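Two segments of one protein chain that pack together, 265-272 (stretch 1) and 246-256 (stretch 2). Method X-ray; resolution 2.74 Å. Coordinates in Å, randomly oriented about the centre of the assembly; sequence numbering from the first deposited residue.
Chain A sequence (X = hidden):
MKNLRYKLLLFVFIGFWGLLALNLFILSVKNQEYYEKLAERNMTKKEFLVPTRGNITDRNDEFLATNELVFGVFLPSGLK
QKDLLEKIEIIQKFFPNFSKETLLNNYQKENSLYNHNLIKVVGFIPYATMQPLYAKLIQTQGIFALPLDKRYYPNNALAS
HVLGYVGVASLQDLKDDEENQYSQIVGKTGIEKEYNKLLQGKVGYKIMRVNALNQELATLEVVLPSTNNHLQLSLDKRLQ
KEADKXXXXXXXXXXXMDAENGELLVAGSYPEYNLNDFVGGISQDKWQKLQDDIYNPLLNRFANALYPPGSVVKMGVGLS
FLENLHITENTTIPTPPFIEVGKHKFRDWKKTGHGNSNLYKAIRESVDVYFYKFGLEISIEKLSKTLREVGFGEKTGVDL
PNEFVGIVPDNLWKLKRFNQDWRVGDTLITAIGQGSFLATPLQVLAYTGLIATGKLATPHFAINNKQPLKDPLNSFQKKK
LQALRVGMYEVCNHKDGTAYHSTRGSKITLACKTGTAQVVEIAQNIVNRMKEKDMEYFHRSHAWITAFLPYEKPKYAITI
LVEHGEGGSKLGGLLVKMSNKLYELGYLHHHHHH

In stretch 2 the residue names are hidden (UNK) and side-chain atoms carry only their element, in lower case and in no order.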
ATOM      1  N   LEU A 265       1.186 -12.882 -22.140  1.00 28.89           N
ATOM      2  CA  LEU A 265       1.409 -11.472 -22.298  1.00 29.04           C
ATOM      3  C   LEU A 265       0.074 -10.728 -22.286  1.00 28.40           C
ATOM      4  O   LEU A 265       0.010  -9.591 -21.865  1.00 26.69           O
ATOM      5  CB  LEU A 265       2.169 -11.199 -23.597  1.00 31.10           C
ATOM      6  CG  LEU A 265       3.538 -11.881 -23.792  1.00 33.21           C
ATOM      7  CD1 LEU A 265       4.139 -11.588 -25.165  1.00 33.54           C
ATOM      8  CD2 LEU A 265       4.519 -11.465 -22.716  1.00 33.86           C
ATOM      9  N   VAL A 266      -0.983 -11.371 -22.765  1.00 29.66           N
ATOM     10  CA  VAL A 266      -2.337 -10.844 -22.655  1.00 30.38           C
ATOM     11  C   VAL A 266      -3.274 -11.922 -22.121  1.00 30.98           C
ATOM     12  O   VAL A 266      -3.071 -13.107 -22.353  1.00 34.32           O
ATOM     13  CB  VAL A 266      -2.854 -10.378 -24.021  1.00 31.87           C
ATOM     14  CG1 VAL A 266      -4.266  -9.842 -23.916  1.00 31.20           C
ATOM     15  CG2 VAL A 266      -1.926  -9.315 -24.595  1.00 33.17           C
ATOM     16  N   ALA A 267      -4.294 -11.480 -21.390  1.00 31.80           N
ATOM     17  CA  ALA A 267      -5.416 -12.304 -20.935  1.00 30.07           C
ATOM     18  C   ALA A 267      -6.587 -11.364 -20.620  1.00 30.44           C
ATOM     19  O   ALA A 267      -6.746 -10.854 -19.493  1.00 33.90           O
ATOM     20  CB  ALA A 267      -5.033 -13.123 -19.724  1.00 28.96           C
ATOM     21  N   GLY A 268      -7.394 -11.108 -21.636  1.00 29.03           N
ATOM     22  CA  GLY A 268      -8.552 -10.270 -21.467  1.00 30.07           C
ATOM     23  C   GLY A 268      -9.824 -11.067 -21.367  1.00 29.84           C
ATOM     24  O   GLY A 268      -9.989 -12.052 -22.069  1.00 30.53           O
ATOM     25  N   SER A 269     -10.724 -10.634 -20.491  1.00 29.29           N
ATOM     26  CA  SER A 269     -12.072 -11.194 -20.423  1.00 29.95           C
ATOM     27  C   SER A 269     -13.068 -10.061 -20.369  1.00 28.27           C
ATOM     28  O   SER A 269     -12.975  -9.213 -19.496  1.00 26.54           O
ATOM     29  CB  SER A 269     -12.249 -12.098 -19.192  1.00 31.61           C
ATOM     30  OG  SER A 269     -13.635 -12.382 -18.967  1.00 32.13           O
ATOM     31  N   TYR A 270     -14.040 -10.068 -21.277  1.00 28.66           N
ATOM     32  CA  TYR A 270     -14.845  -8.866 -21.519  1.00 29.20           C
ATOM     33  C   TYR A 270     -16.336  -9.097 -21.421  1.00 28.40           C
ATOM     34  O   TYR A 270     -16.894  -9.932 -22.143  1.00 27.33           O
ATOM     35  CB  TYR A 270     -14.492  -8.263 -22.874  1.00 29.47           C
ATOM     36  CG  TYR A 270     -13.021  -7.996 -22.955  1.00 29.26           C
ATOM     37  CD1 TYR A 270     -12.482  -6.819 -22.441  1.00 29.84           C
ATOM     38  CD2 TYR A 270     -12.144  -8.947 -23.484  1.00 29.35           C
ATOM     39  CE1 TYR A 270     -11.107  -6.582 -22.486  1.00 29.12           C
ATOM     40  CE2 TYR A 270     -10.774  -8.721 -23.527  1.00 28.29           C
ATOM     41  CZ  TYR A 270     -10.270  -7.537 -23.024  1.00 28.18           C
ATOM     42  OH  TYR A 270      -8.938  -7.273 -23.071  1.00 28.12           O
ATOM     43  N   PRO A 271     -16.992  -8.337 -20.535  1.00 27.77           N
ATOM     44  CA  PRO A 271     -16.460  -7.213 -19.775  1.00 28.51           C
ATOM     45  C   PRO A 271     -15.492  -7.527 -18.654  1.00 30.18           C
ATOM     46  O   PRO A 271     -15.689  -8.491 -17.932  1.00 34.31           O
ATOM     47  CB  PRO A 271     -17.716  -6.595 -19.128  1.00 28.53           C
ATOM     48  CG  PRO A 271     -18.889  -7.244 -19.747  1.00 28.45           C
ATOM     49  CD  PRO A 271     -18.424  -8.551 -20.271  1.00 28.03           C
ATOM     50  N   GLU A 272     -14.454  -6.703 -18.512  1.00 33.55           N
ATOM     51  CA  GLU A 272     -13.668  -6.616 -17.275  1.00 33.78           C
ATOM     52  C   GLU A 272     -14.482  -5.774 -16.256  1.00 33.86           C
ATOM     53  O   GLU A 272     -15.524  -5.221 -16.608  1.00 34.76           O
ATOM     54  CB  GLU A 272     -12.294  -5.956 -17.542  1.00 34.64           C
ATOM     55  CG  GLU A 272     -11.403  -6.610 -18.601  1.00 35.08           C
ATOM     56  CD  GLU A 272     -10.523  -7.725 -18.061  1.00 36.57           C
ATOM     57  OE1 GLU A 272     -10.717  -8.112 -16.893  1.00 38.13           O
ATOM     58  OE2 GLU A 272      -9.642  -8.224 -18.803  1.00 41.46           O
ATOM     59  N   UNK A 246      -9.504  -3.428 -28.504  1.00 46.00           N
ATOM     60  CA  UNK A 246     -10.055  -4.277 -29.550  1.00 45.05           C
ATOM     61  C   UNK A 246     -11.428  -4.820 -29.181  1.00 46.63           C
ATOM     62  O   UNK A 246     -12.282  -4.974 -30.053  1.00 53.43           O
ATOM     63  c   UNK A 246      -6.803  -6.265 -30.558  1.00 39.22           C
ATOM     64  c   UNK A 246      -7.911  -4.421 -31.838  1.00 42.27           C
ATOM     65  c   UNK A 246      -9.094  -5.428 -29.858  1.00 43.31           C
ATOM     66  c   UNK A 246      -7.731  -5.054 -30.468  1.00 41.22           C
ATOM     67  N   UNK A 247     -11.638  -5.096 -27.889  1.00 45.72           N
ATOM     68  CA  UNK A 247     -12.919  -5.623 -27.360  1.00 44.64           C
ATOM     69  C   UNK A 247     -13.789  -4.517 -26.771  1.00 47.92           C
ATOM     70  O   UNK A 247     -14.494  -4.733 -25.791  1.00 47.39           O
ATOM     71  c   UNK A 247     -11.055  -9.767 -27.744  1.00 37.29           C
ATOM     72  c   UNK A 247     -11.242  -8.495 -27.248  1.00 37.71           C
ATOM     73  c   UNK A 247     -13.347 -10.252 -27.359  1.00 37.82           C
ATOM     74  c   UNK A 247     -12.474  -8.076 -26.808  1.00 38.07           C
ATOM     75  c   UNK A 247     -13.527  -8.968 -26.871  1.00 38.48           C
ATOM     76  c   UNK A 247     -12.670  -6.685 -26.272  1.00 39.60           C
ATOM     77  c   UNK A 247     -12.112 -10.651 -27.794  1.00 37.02           C
ATOM     78  N   UNK A 248     -13.754  -3.341 -27.383  1.00 53.21           N
ATOM     79  CA  UNK A 248     -14.306  -2.149 -26.764  1.00 56.94           C
ATOM     80  C   UNK A 248     -15.821  -2.203 -26.683  1.00 57.01           C
ATOM     81  O   UNK A 248     -16.400  -1.761 -25.690  1.00 59.48           O
ATOM     82  o   UNK A 248     -12.228   1.305 -27.971  1.00 63.78           O
ATOM     83  c   UNK A 248     -14.107   0.396 -26.788  1.00 68.76           C
ATOM     84  c   UNK A 248     -13.852  -0.908 -27.516  1.00 62.40           C
ATOM     85  o   UNK A 248     -13.742   2.727 -27.248  1.00 74.72           O
ATOM     86  c   UNK A 248     -13.302   1.556 -27.376  1.00 70.66           C
ATOM     87  N   UNK A 249     -16.457  -2.745 -27.719  1.00 56.90           N
ATOM     88  CA  UNK A 249     -17.916  -2.949 -27.734  1.00 56.98           C
ATOM     89  C   UNK A 249     -18.273  -4.423 -27.824  1.00 50.51           C
ATOM     90  O   UNK A 249     -19.326  -4.765 -28.321  1.00 48.54           O
ATOM     91  c   UNK A 249     -18.790  -0.745 -28.640  1.00 69.99           C
ATOM     92  n   UNK A 249     -18.557   0.125 -29.639  1.00 69.09           N
ATOM     93  c   UNK A 249     -18.537  -2.212 -28.928  1.00 64.12           C
ATOM     94  o   UNK A 249     -19.191  -0.396 -27.525  1.00 74.24           O
ATOM     95  N   UNK A 250     -17.394  -5.291 -27.343  1.00 46.59           N
ATOM     96  CA  UNK A 250     -17.509  -6.727 -27.574  1.00 43.08           C
ATOM     97  C   UNK A 250     -17.386  -7.501 -26.267  1.00 39.78           C
ATOM     98  O   UNK A 250     -16.709  -7.075 -25.339  1.00 40.19           O
ATOM     99  n   UNK A 250     -16.449  -6.429 -32.940  1.00 56.66           N
ATOM    100  c   UNK A 250     -15.284  -6.082 -32.074  1.00 52.93           C
ATOM    101  c   UNK A 250     -15.243  -6.881 -30.774  1.00 49.40           C
ATOM    102  c   UNK A 250     -16.405  -7.192 -28.540  1.00 44.14           C
ATOM    103  c   UNK A 250     -16.198  -6.289 -29.750  1.00 47.07           C
ATOM    104  N   UNK A 251     -18.046  -8.646 -26.182  1.00 37.83           N
ATOM    105  CA  UNK A 251     -17.790  -9.589 -25.090  1.00 35.65           C
ATOM    106  C   UNK A 251     -17.017 -10.773 -25.634  1.00 35.01           C
ATOM    107  O   UNK A 251     -17.156 -11.135 -26.792  1.00 35.27           O
ATOM    108  n   UNK A 251     -21.646  -4.961 -25.527  1.00 50.65           N
ATOM    109  c   UNK A 251     -19.077 -10.089 -24.443  1.00 35.26           C
ATOM    110  c   UNK A 251     -21.534  -6.268 -25.697  1.00 45.62           C
ATOM    111  c   UNK A 251     -19.901  -8.988 -23.818  1.00 36.73           C
ATOM    112  c   UNK A 251     -20.919  -8.467 -24.807  1.00 38.71           C
ATOM    113  n   UNK A 251     -21.066  -7.026 -24.715  1.00 40.57           N
ATOM    114  n   UNK A 251     -21.902  -6.805 -26.856  1.00 47.67           N
ATOM    115  N   UNK A 252     -16.190 -11.373 -24.785  1.00 34.32           N
ATOM    116  CA  UNK A 252     -15.387 -12.517 -25.198  1.00 31.73           C
ATOM    117  C   UNK A 252     -14.096 -12.565 -24.422  1.00 28.97           C
ATOM    118  O   UNK A 252     -14.076 -12.235 -23.243  1.00 27.04           O
ATOM    119  N   UNK A 253     -13.029 -12.991 -25.087  1.00 27.93           N
ATOM    120  CA  UNK A 253     -11.745 -13.181 -24.430  1.00 28.11           C
ATOM    121  C   UNK A 253     -10.602 -13.246 -25.430  1.00 28.58           C
ATOM    122  O   UNK A 253     -10.786 -13.718 -26.559  1.00 28.40           O
ATOM    123  c   UNK A 253     -11.762 -14.444 -23.603  1.00 27.57           C
ATOM    124  N   UNK A 254      -9.429 -12.786 -24.992  1.00 28.24           N
ATOM    125  CA  UNK A 254      -8.242 -12.763 -25.846  1.00 29.41           C
ATOM    126  C   UNK A 254      -6.934 -13.092 -25.109  1.00 28.41           C
ATOM    127  O   UNK A 254      -6.730 -12.684 -23.974  1.00 27.05           O
ATOM    128  c   UNK A 254      -8.109 -11.424 -26.582  1.00 29.74           C
ATOM    129  c   UNK A 254      -6.893 -11.456 -27.499  1.00 30.33           C
ATOM    130  c   UNK A 254      -6.939 -10.361 -28.532  1.00 32.45           C
ATOM    131  c   UNK A 254      -8.016 -10.267 -25.598  1.00 29.78           C
ATOM    132  N   UNK A 255      -6.059 -13.831 -25.784  1.00 29.46           N
ATOM    133  CA  UNK A 255      -4.884 -14.409 -25.152  1.00 29.85           C
ATOM    134  C   UNK A 255      -3.708 -14.353 -26.071  1.00 28.07           C
ATOM    135  O   UNK A 255      -3.803 -14.742 -27.217  1.00 28.58           O
ATOM    136  c   UNK A 255      -5.370 -15.879 -22.350  1.00 36.93           C
ATOM    137  c   UNK A 255      -6.060 -16.211 -23.665  1.00 35.00           C
ATOM    138  c   UNK A 255      -6.450 -17.680 -23.720  1.00 35.16           C
ATOM    139  c   UNK A 255      -5.126 -15.881 -24.825  1.00 33.00           C
ATOM    140  N   UNK A 256      -2.592 -13.865 -25.552  1.00 27.33           N
ATOM    141  CA  UNK A 256      -1.320 -13.928 -26.256  1.00 27.85           C
ATOM    142  C   UNK A 256      -0.376 -14.738 -25.394  1.00 27.51           C
ATOM    143  O   UNK A 256      -0.347 -14.540 -24.177  1.00 25.94           O
ATOM    144  c   UNK A 256      -1.613 -11.709 -27.392  1.00 27.81           C
ATOM    145  c   UNK A 256      -0.716 -12.531 -26.489  1.00 27.21           C
ATOM    146  c   UNK A 256       0.666 -12.649 -27.092  1.00 27.12           C
TER

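Position 246 has four side-chain carbons, forked at the second. They make no contact with stretch 1. This is Leu-246.

Position 247 has one carbon and then a ring of six carbons. Its CB lies 3.6 Å from the centroid of the Tyr-270 ring, over the face. This is Phe-247. Its ring is nearly parallel to that of Tyr-270, at 9°, but slid aside so that the two barely overlap. The closest approach is Phe-247 CG to Tyr-270 CD2, 3.5 Å.

Position 248 has three carbons, the third carrying two oxygens. It points away from stretch 1 and is poorly ordered. This is Glu-248.

Position 249 has two carbons, the second carrying one oxygen and one nitrogen. It is also out of reach. This is Asn-249.

Position 250 has four carbons in a row ending in nitrogen, and the chain leads away. This is Lys-250. It closes a type I turn begun at Phe-247; Lys-250 O is 3.5 Å from Tyr-270 CB.

Position 251 has three carbons, a nitrogen, then a carbon carrying two more nitrogens. Its second carbon lies 3.9 Å from Pro-271 CD. This is Arg-251.

Position 252 has no side chain, so it is Gly-252. Its phi/psi of 150/-144 would jam a CB against the preceding carbonyl, and a CB would also clash with Phe-247 CE2. Gly-252 N donates to Tyr-270 O, 3.1 Å, and Tyr-270 N to Gly-252 O, 2.9 Å.

Position 253 has one carbon. It is paired with Ser-269. This is Ala-253.

Position 254 has four carbons, forked at the first, with one arm two carbons long. The carbon of the short arm sits 3.8 Å from Tyr-270 CE2, at the ring edge. This is Ile-254.

Position 255 has four carbons, forked at the second. A carbon of the fork lies 3.8 Å from Ala-267 CB. This is Leu-255.

Position 256 has three carbons, one carrying the other two. One of those two packs 3.7 Å from Val-266 CG2. This is Val-256.

The contact is an antiparallel strand pair. Gly-268 N bonds to Ile-254 O at 2.9 Å, and Leu-265 N to Val-256 O at 3.0 Å; the bond from Val-256 N to Val-266 O, 3.3 Å, is weak. Val-266, Tyr-270, Ile-254 and Val-256 share one face; Ala-267, Ser-269, Ala-253 and Leu-255 share the other. The Tyr-270 side chain runs back along its own strand to Gly-268, where a CB would clash with OH. Phe-247 lies over one face of its ring and Ile-254 at the edge.

Stretch 2, residues 246-256: LFENKRGAILV
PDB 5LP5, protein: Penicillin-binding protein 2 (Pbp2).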